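Local coordinates for XAC2610 protein (Xanthomonas axonopodis pv. citri, PDB 4QTQ) that probably acts as an immunity protein that inhibits a peptidoglycan hydrolase associated with the type IV secretion system used in bacterial killing, and binds a calcium ion, at residues N179-T191 with K199-E211. Residues are numbered along the deposited sequence; the frame is centred on the assembly and turned at random.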
ATOM      1  N   ASN A 179       1.758 -15.212   2.527  1.00 64.07           N
ATOM      2  CA  ASN A 179       0.658 -14.282   2.783  1.00 62.90           C
ATOM      3  C   ASN A 179       0.666 -13.636   4.171  1.00 57.27           C
ATOM      4  O   ASN A 179      -0.333 -13.055   4.576  1.00 53.52           O
ATOM      5  CB  ASN A 179      -0.710 -14.935   2.459  1.00 67.63           C
ATOM      6  CG  ASN A 179      -1.233 -15.861   3.566  1.00 72.12           C
ATOM      7  OD1 ASN A 179      -1.032 -15.623   4.759  1.00 75.60           O
ATOM      8  ND2 ASN A 179      -1.935 -16.916   3.161  1.00 77.59           N
ATOM      9  N   GLU A 180       1.800 -13.700   4.870  1.00 56.57           N
ATOM     10  CA  GLU A 180       1.872 -13.271   6.263  1.00 56.63           C
ATOM     11  C   GLU A 180       3.099 -12.383   6.521  1.00 52.21           C
ATOM     12  O   GLU A 180       4.235 -12.847   6.431  1.00 55.76           O
ATOM     13  CB  GLU A 180       1.909 -14.512   7.161  1.00 62.74           C
ATOM     14  CG  GLU A 180       1.785 -14.253   8.654  1.00 67.68           C
ATOM     15  CD  GLU A 180       0.414 -13.757   9.059  1.00 71.53           C
ATOM     16  OE1 GLU A 180       0.055 -12.605   8.711  1.00 75.69           O
ATOM     17  OE2 GLU A 180      -0.297 -14.516   9.746  1.00 76.93           O
ATOM     18  N   ALA A 181       2.868 -11.114   6.857  1.00 45.90           N
ATOM     19  CA  ALA A 181       3.957 -10.185   7.163  1.00 42.49           C
ATOM     20  C   ALA A 181       4.226 -10.184   8.656  1.00 41.59           C
ATOM     21  O   ALA A 181       3.307  -9.946   9.432  1.00 40.41           O
ATOM     22  CB  ALA A 181       3.613  -8.780   6.709  1.00 40.93           C
ATOM     23  N   VAL A 182       5.478 -10.439   9.042  1.00 38.33           N
ATOM     24  CA  VAL A 182       5.883 -10.452  10.454  1.00 40.15           C
ATOM     25  C   VAL A 182       7.027  -9.475  10.709  1.00 37.72           C
ATOM     26  O   VAL A 182       8.043  -9.509  10.017  1.00 36.65           O
ATOM     27  CB  VAL A 182       6.314 -11.865  10.905  1.00 41.69           C
ATOM     28  CG1 VAL A 182       7.026 -11.816  12.255  1.00 44.53           C
ATOM     29  CG2 VAL A 182       5.101 -12.774  10.966  1.00 42.54           C
ATOM     30  N   LEU A 183       6.868  -8.625  11.721  1.00 37.90           N
ATOM     31  CA  LEU A 183       7.910  -7.670  12.078  1.00 36.11           C
ATOM     32  C   LEU A 183       9.126  -8.416  12.599  1.00 37.86           C
ATOM     33  O   LEU A 183       9.009  -9.222  13.524  1.00 39.07           O
ATOM     34  CB  LEU A 183       7.416  -6.687  13.145  1.00 37.23           C
ATOM     35  CG  LEU A 183       8.421  -5.588  13.551  1.00 37.55           C
ATOM     36  CD1 LEU A 183       8.558  -4.568  12.432  1.00 35.41           C
ATOM     37  CD2 LEU A 183       7.989  -4.912  14.836  1.00 41.02           C
ATOM     38  N   ILE A 184      10.292  -8.134  12.022  1.00 39.53           N
ATOM     39  CA  ILE A 184      11.540  -8.764  12.471  1.00 40.94           C
ATOM     40  C   ILE A 184      12.560  -7.774  13.036  1.00 42.86           C
ATOM     41  O   ILE A 184      13.540  -8.185  13.641  1.00 43.94           O
ATOM     42  CB  ILE A 184      12.214  -9.581  11.354  1.00 42.25           C
ATOM     43  CG1 ILE A 184      12.555  -8.698  10.147  1.00 42.95           C
ATOM     44  CG2 ILE A 184      11.329 -10.753  10.939  1.00 41.99           C
ATOM     45  CD1 ILE A 184      13.620  -9.312   9.267  1.00 45.15           C
ATOM     46  N   GLU A 185      12.333  -6.480  12.837  1.00 43.87           N
ATOM     47  CA  GLU A 185      13.270  -5.463  13.274  1.00 46.00           C
ATOM     48  C   GLU A 185      12.587  -4.112  13.352  1.00 45.55           C
ATOM     49  O   GLU A 185      11.896  -3.695  12.418  1.00 43.25           O
ATOM     50  CB  GLU A 185      14.454  -5.367  12.312  1.00 48.83           C
ATOM     51  CG  GLU A 185      15.572  -4.470  12.811  1.00 51.19           C
ATOM     52  CD  GLU A 185      16.595  -4.188  11.741  1.00 54.78           C
ATOM     53  OE1 GLU A 185      16.426  -3.193  11.012  1.00 57.78           O
ATOM     54  OE2 GLU A 185      17.563  -4.959  11.630  1.00 59.36           O
ATOM     55  N   ARG A 186      12.786  -3.437  14.479  1.00 46.35           N
ATOM     56  CA  ARG A 186      12.331  -2.068  14.655  1.00 45.99           C
ATOM     57  C   ARG A 186      13.516  -1.233  15.149  1.00 46.81           C
ATOM     58  O   ARG A 186      14.071  -1.513  16.222  1.00 45.42           O
ATOM     59  CB  ARG A 186      11.173  -2.000  15.653  1.00 48.32           C
ATOM     60  CG  ARG A 186      10.618  -0.592  15.812  1.00 50.79           C
ATOM     61  CD  ARG A 186       9.669  -0.408  16.977  1.00 55.40           C
ATOM     62  NE  ARG A 186       8.553  -1.348  17.020  1.00 61.75           N
ATOM     63  CZ  ARG A 186       7.488  -1.327  16.219  1.00 64.97           C
ATOM     64  NH1 ARG A 186       7.376  -0.440  15.238  1.00 65.48           N
ATOM     65  NH2 ARG A 186       6.534  -2.232  16.384  1.00 68.59           N
ATOM     66  N   LEU A 187      13.895  -0.229  14.352  1.00 46.07           N
ATOM     67  CA  LEU A 187      14.971   0.696  14.683  1.00 48.87           C
ATOM     68  C   LEU A 187      14.352   2.039  15.063  1.00 46.34           C
ATOM     69  O   LEU A 187      13.704   2.667  14.238  1.00 44.02           O
ATOM     70  CB  LEU A 187      15.921   0.909  13.491  1.00 51.87           C
ATOM     71  CG  LEU A 187      16.614  -0.282  12.824  1.00 55.34           C
ATOM     72  CD1 LEU A 187      17.693   0.213  11.860  1.00 59.77           C
ATOM     73  CD2 LEU A 187      17.223  -1.243  13.839  0.60 57.13           C
ATOM     74  N   THR A 188      14.532   2.457  16.314  1.00 46.71           N
ATOM     75  CA  THR A 188      14.008   3.737  16.786  1.00 48.44           C
ATOM     76  C   THR A 188      15.169   4.711  16.981  1.00 50.46           C
ATOM     77  O   THR A 188      16.097   4.433  17.750  1.00 52.34           O
ATOM     78  CB  THR A 188      13.240   3.589  18.116  1.00 49.61           C
ATOM     79  OG1 THR A 188      12.175   2.652  17.950  1.00 49.61           O
ATOM     80  CG2 THR A 188      12.658   4.937  18.563  1.00 51.25           C
ATOM     81  N   GLU A 189      15.126   5.831  16.273  1.00 50.82           N
ATOM     82  CA  GLU A 189      16.142   6.873  16.415  1.00 53.00           C
ATOM     83  C   GLU A 189      15.521   8.103  17.053  1.00 52.06           C
ATOM     84  O   GLU A 189      14.495   8.583  16.586  1.00 48.32           O
ATOM     85  CB  GLU A 189      16.725   7.245  15.063  1.00 55.99           C
ATOM     86  CG  GLU A 189      17.358   6.078  14.324  1.00 61.57           C
ATOM     87  CD  GLU A 189      18.299   6.537  13.228  1.00 67.56           C
ATOM     88  OE1 GLU A 189      18.090   7.654  12.693  1.00 70.12           O
ATOM     89  OE2 GLU A 189      19.248   5.784  12.906  1.00 74.08           O
ATOM     90  N   ASP A 190      16.152   8.598  18.115  1.00 52.67           N
ATOM     91  CA  ASP A 190      15.688   9.772  18.851  1.00 55.39           C
ATOM     92  C   ASP A 190      16.774  10.858  18.779  1.00 57.06           C
ATOM     93  O   ASP A 190      17.856  10.713  19.370  1.00 58.03           O
ATOM     94  CB  ASP A 190      15.390   9.371  20.303  1.00 58.18           C
ATOM     95  CG  ASP A 190      14.826  10.512  21.149  1.00 60.87           C
ATOM     96  OD1 ASP A 190      15.013  11.707  20.815  1.00 58.21           O
ATOM     97  OD2 ASP A 190      14.191  10.189  22.179  1.00 64.98           O
ATOM     98  N   THR A 191      16.484  11.926  18.038  1.00 66.49           N
ATOM     99  CA  THR A 191      17.411  13.049  17.846  1.00 69.64           C
ATOM    100  C   THR A 191      16.896  14.338  18.508  1.00 74.76           C
ATOM    101  O   THR A 191      17.198  15.450  18.049  1.00 78.79           O
ATOM    102  CB  THR A 191      17.659  13.277  16.336  1.00 71.11           C
ATOM    103  OG1 THR A 191      18.205  12.082  15.773  1.00 69.48           O
ATOM    104  CG2 THR A 191      18.641  14.420  16.074  1.00 73.75           C
ATOM    105  N   LYS A 199      19.650   5.554  19.778  1.00 61.76           N
ATOM    106  CA  LYS A 199      19.201   4.564  18.820  1.00 62.07           C
ATOM    107  C   LYS A 199      18.835   3.307  19.579  1.00 60.45           C
ATOM    108  O   LYS A 199      19.608   2.832  20.406  1.00 62.00           O
ATOM    109  CB  LYS A 199      20.298   4.277  17.796  1.00 65.79           C
ATOM    110  CG  LYS A 199      19.981   3.145  16.830  1.00 69.16           C
ATOM    111  CD  LYS A 199      21.065   3.031  15.772  1.00 74.95           C
ATOM    112  CE  LYS A 199      20.994   1.718  15.015  1.00 78.32           C
ATOM    113  NZ  LYS A 199      22.296   1.418  14.349  1.00 84.09           N
ATOM    114  N   LYS A 200      17.648   2.783  19.305  1.00 56.93           N
ATOM    115  CA  LYS A 200      17.176   1.563  19.946  1.00 56.97           C
ATOM    116  C   LYS A 200      16.901   0.531  18.870  1.00 55.70           C
ATOM    117  O   LYS A 200      16.251   0.837  17.875  1.00 55.43           O
ATOM    118  CB  LYS A 200      15.915   1.853  20.749  1.00 58.59           C
ATOM    119  CG  LYS A 200      15.380   0.683  21.551  1.00 61.54           C
ATOM    120  CD  LYS A 200      14.624   1.180  22.773  1.00 65.88           C
ATOM    121  CE  LYS A 200      13.527   0.229  23.199  1.00 68.58           C
ATOM    122  NZ  LYS A 200      12.308   0.438  22.375  1.00 69.75           N
ATOM    123  N   ILE A 201      17.417  -0.679  19.066  1.00 54.61           N
ATOM    124  CA  ILE A 201      17.250  -1.761  18.109  1.00 54.14           C
ATOM    125  C   ILE A 201      16.459  -2.868  18.782  1.00 51.85           C
ATOM    126  O   ILE A 201      16.850  -3.347  19.843  1.00 51.63           O
ATOM    127  CB  ILE A 201      18.607  -2.337  17.655  1.00 57.04           C
ATOM    128  CG1 ILE A 201      19.509  -1.237  17.097  1.00 59.64           C
ATOM    129  CG2 ILE A 201      18.409  -3.448  16.622  1.00 57.65           C
ATOM    130  CD1 ILE A 201      20.978  -1.631  17.050  1.00 64.99           C
ATOM    131  N   GLU A 202      15.341  -3.255  18.178  1.00 50.20           N
ATOM    132  CA  GLU A 202      14.607  -4.437  18.603  1.00 50.07           C
ATOM    133  C   GLU A 202      14.538  -5.419  17.447  1.00 50.10           C
ATOM    134  O   GLU A 202      14.406  -5.018  16.292  1.00 50.15           O
ATOM    135  CB  GLU A 202      13.203  -4.079  19.050  1.00 51.44           C
ATOM    136  CG  GLU A 202      13.132  -2.995  20.105  1.00 53.07           C
ATOM    137  CD  GLU A 202      11.726  -2.481  20.263  1.00 55.13           C
ATOM    138  OE1 GLU A 202      11.484  -1.323  19.910  1.00 58.56           O
ATOM    139  OE2 GLU A 202      10.850  -3.244  20.702  1.00 58.97           O
ATOM    140  N   ARG A 203      14.642  -6.704  17.768  1.00 49.70           N
ATOM    141  CA  ARG A 203      14.632  -7.774  16.771  1.00 49.75           C
ATOM    142  C   ARG A 203      13.795  -8.931  17.255  1.00 48.25           C
ATOM    143  O   ARG A 203      13.602  -9.099  18.465  1.00 46.99           O
ATOM    144  CB  ARG A 203      16.042  -8.280  16.501  1.00 52.01           C
ATOM    145  CG  ARG A 203      16.953  -7.211  15.963  1.00 55.29           C
ATOM    146  CD  ARG A 203      18.083  -7.774  15.122  1.00 60.31           C
ATOM    147  NE  ARG A 203      18.662  -6.696  14.313  1.00 63.25           N
ATOM    148  CZ  ARG A 203      19.852  -6.132  14.506  1.00 67.40           C
ATOM    149  NH1 ARG A 203      20.667  -6.547  15.473  1.00 71.39           N
ATOM    150  NH2 ARG A 203      20.244  -5.144  13.706  1.00 70.01           N
ATOM    151  N   LEU A 204      13.327  -9.738  16.301  1.00 46.93           N
ATOM    152  CA  LEU A 204      12.485 -10.875  16.599  1.00 45.23           C
ATOM    153  C   LEU A 204      13.394 -12.006  17.034  1.00 46.58           C
ATOM    154  O   LEU A 204      14.250 -12.460  16.271  1.00 46.96           O
ATOM    155  CB  LEU A 204      11.662 -11.282  15.372  1.00 45.61           C
ATOM    156  CG  LEU A 204      10.783 -12.520  15.494  1.00 45.04           C
ATOM    157  CD1 LEU A 204       9.620 -12.247  16.423  1.00 45.09           C
ATOM    158  CD2 LEU A 204      10.292 -13.003  14.135  1.00 47.04           C
ATOM    159  N   GLN A 205      13.184 -12.471  18.259  1.00 47.30           N
ATOM    160  CA  GLN A 205      14.012 -13.511  18.843  1.00 50.30           C
ATOM    161  C   GLN A 205      13.129 -14.379  19.724  1.00 51.03           C
ATOM    162  O   GLN A 205      12.409 -13.864  20.578  1.00 50.00           O
ATOM    163  CB  GLN A 205      15.123 -12.851  19.659  1.00 53.98           C
ATOM    164  CG  GLN A 205      16.190 -13.797  20.168  1.00 58.89           C
ATOM    165  CD  GLN A 205      17.162 -13.102  21.104  1.00 63.61           C
ATOM    166  OE1 GLN A 205      17.445 -11.900  20.969  1.00 65.10           O
ATOM    167  NE2 GLN A 205      17.682 -13.855  22.062  1.00 68.35           N
ATOM    168  N   ASP A 206      13.162 -15.692  19.488  1.00 53.29           N
ATOM    169  CA  ASP A 206      12.338 -16.641  20.232  1.00 55.46           C
ATOM    170  C   ASP A 206      10.857 -16.276  20.154  1.00 54.84           C
ATOM    171  O   ASP A 206      10.125 -16.405  21.140  1.00 56.81           O
ATOM    172  CB  ASP A 206      12.794 -16.718  21.697  1.00 60.57           C
ATOM    173  CG  ASP A 206      14.228 -17.197  21.830  0.70 64.76           C
ATOM    174  OD1 ASP A 206      14.505 -18.325  21.393  1.00 67.94           O
ATOM    175  OD2 ASP A 206      15.079 -16.453  22.360  1.00 70.43           O
ATOM    176  N   GLY A 207      10.433 -15.801  18.983  1.00 51.85           N
ATOM    177  CA  GLY A 207       9.037 -15.455  18.737  1.00 51.76           C
ATOM    178  C   GLY A 207       8.547 -14.131  19.302  1.00 52.21           C
ATOM    179  O   GLY A 207       7.366 -13.837  19.197  1.00 55.27           O
ATOM    180  N   GLU A 208       9.426 -13.329  19.895  1.00 51.18           N
ATOM    181  CA  GLU A 208       9.035 -12.008  20.410  1.00 51.49           C
ATOM    182  C   GLU A 208      10.039 -10.949  20.019  1.00 49.28           C
ATOM    183  O   GLU A 208      11.217 -11.248  19.797  1.00 47.76           O
ATOM    184  CB  GLU A 208       8.907 -12.034  21.932  1.00 54.95           C
ATOM    185  CG  GLU A 208       7.803 -12.943  22.442  1.00 57.88           C
ATOM    186  CD  GLU A 208       7.557 -12.790  23.929  0.60 63.47           C
ATOM    187  OE1 GLU A 208       8.238 -11.964  24.578  0.60 66.36           O
ATOM    188  OE2 GLU A 208       6.676 -13.502  24.450  0.60 67.12           O
ATOM    189  N   MET A 209       9.578  -9.709  19.927  1.00 49.36           N
ATOM    190  CA  MET A 209      10.490  -8.595  19.691  1.00 50.51           C
ATOM    191  C   MET A 209      11.269  -8.330  20.980  1.00 52.53           C
ATOM    192  O   MET A 209      10.664  -8.125  22.032  1.00 56.00           O
ATOM    193  CB  MET A 209       9.716  -7.338  19.264  1.00 50.62           C
ATOM    194  CG  MET A 209       8.969  -7.494  17.946  1.00 50.45           C
ATOM    195  SD  MET A 209      10.041  -7.924  16.557  1.00 48.38           S
ATOM    196  CE  MET A 209      11.163  -6.527  16.545  1.00 47.25           C
ATOM    197  N   LYS A 210      12.597  -8.375  20.897  1.00 52.17           N
ATOM    198  CA  LYS A 210      13.474  -8.133  22.049  1.00 55.90           C
ATOM    199  C   LYS A 210      14.407  -6.984  21.724  1.00 54.27           C
ATOM    200  O   LYS A 210      14.940  -6.925  20.622  1.00 51.93           O
ATOM    201  CB  LYS A 210      14.349  -9.356  22.372  1.00 58.60           C
ATOM    202  CG  LYS A 210      13.645 -10.709  22.408  1.00 62.05           C
ATOM    203  CD  LYS A 210      12.766 -10.902  23.637  1.00 65.56           C
ATOM    204  CE  LYS A 210      12.254 -12.335  23.712  1.00 66.20           C
ATOM    205  NZ  LYS A 210      13.315 -13.334  24.038  1.00 69.00           N
ATOM    206  N   GLU A 211      14.636  -6.092  22.686  1.00 55.54           N
ATOM    207  CA  GLU A 211      15.694  -5.108  22.543  1.00 55.97           C
ATOM    208  C   GLU A 211      17.057  -5.798  22.559  1.00 58.15           C
ATOM    209  O   GLU A 211      17.277  -6.725  23.325  1.00 61.69           O
ATOM    210  CB  GLU A 211      15.606  -4.059  23.646  1.00 59.64           C
ATOM    211  CG  GLU A 211      16.637  -2.951  23.508  1.00 59.82           C
ATOM    212  CD  GLU A 211      16.389  -1.794  24.453  1.00 62.91           C
ATOM    213  OE1 GLU A 211      17.290  -0.938  24.570  1.00 63.54           O
ATOM    214  OE2 GLU A 211      15.302  -1.741  25.072  1.00 64.91           O
TER
HETATM  215  O   HOH W   1      13.292   0.126  18.629  1.00 40.29           O
HETATM  216  O   HOH W   2       8.092  -3.437  19.158  1.00 51.92           O
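R186 and E202, like T188 and K200, are hydrogen-bonded pairs of an antiparallel beta hairpin, and each pair exchanges two backbone bonds. The shortest runs from K200 N to T188 O at 2.7 Å. Toward the strand's other neighbour, 168-176, I184 and E185 both face T173 in a classic beta bulge. Within the hairpin, the bond from L204 N to I184 O is longer, at 3.1 Å, and its donor lies well above the carbonyl plane, 49° out of it.

The hairpin also illustrates how cross-strand charges can pair directly or through water. On one face, E185 and R203 lie side by side, and E185 OE2 sits at the guanidinium edge, 3.4 Å from R203 NE, in a weak forked salt bridge that also takes in NH2. I201 CG2 lies over the centre of one face of that guanidinium and probably helps to hold its tilt. On the other face R186, whose NH1 pairs with D172, reaches E202 through a water that accepts from NE and donates to OE2. A second water bonds to T188 OG1 and lies 2.6 Å from E202 OE1, an oxygen that K200 NZ also approaches in a weak salt bridge.

Apolar contacts lie alongside and toward the turn: L187 CD2 meets I201 CG2 at 3.7 Å, and L204 CD2 touches both V182 and I184. Beyond the type I' turn from Q205 to E208, M209 folds back over the bulge: bends at chi2 (-58°) and chi3 (-59°) lay its CE 4.0 Å from L183 CD2.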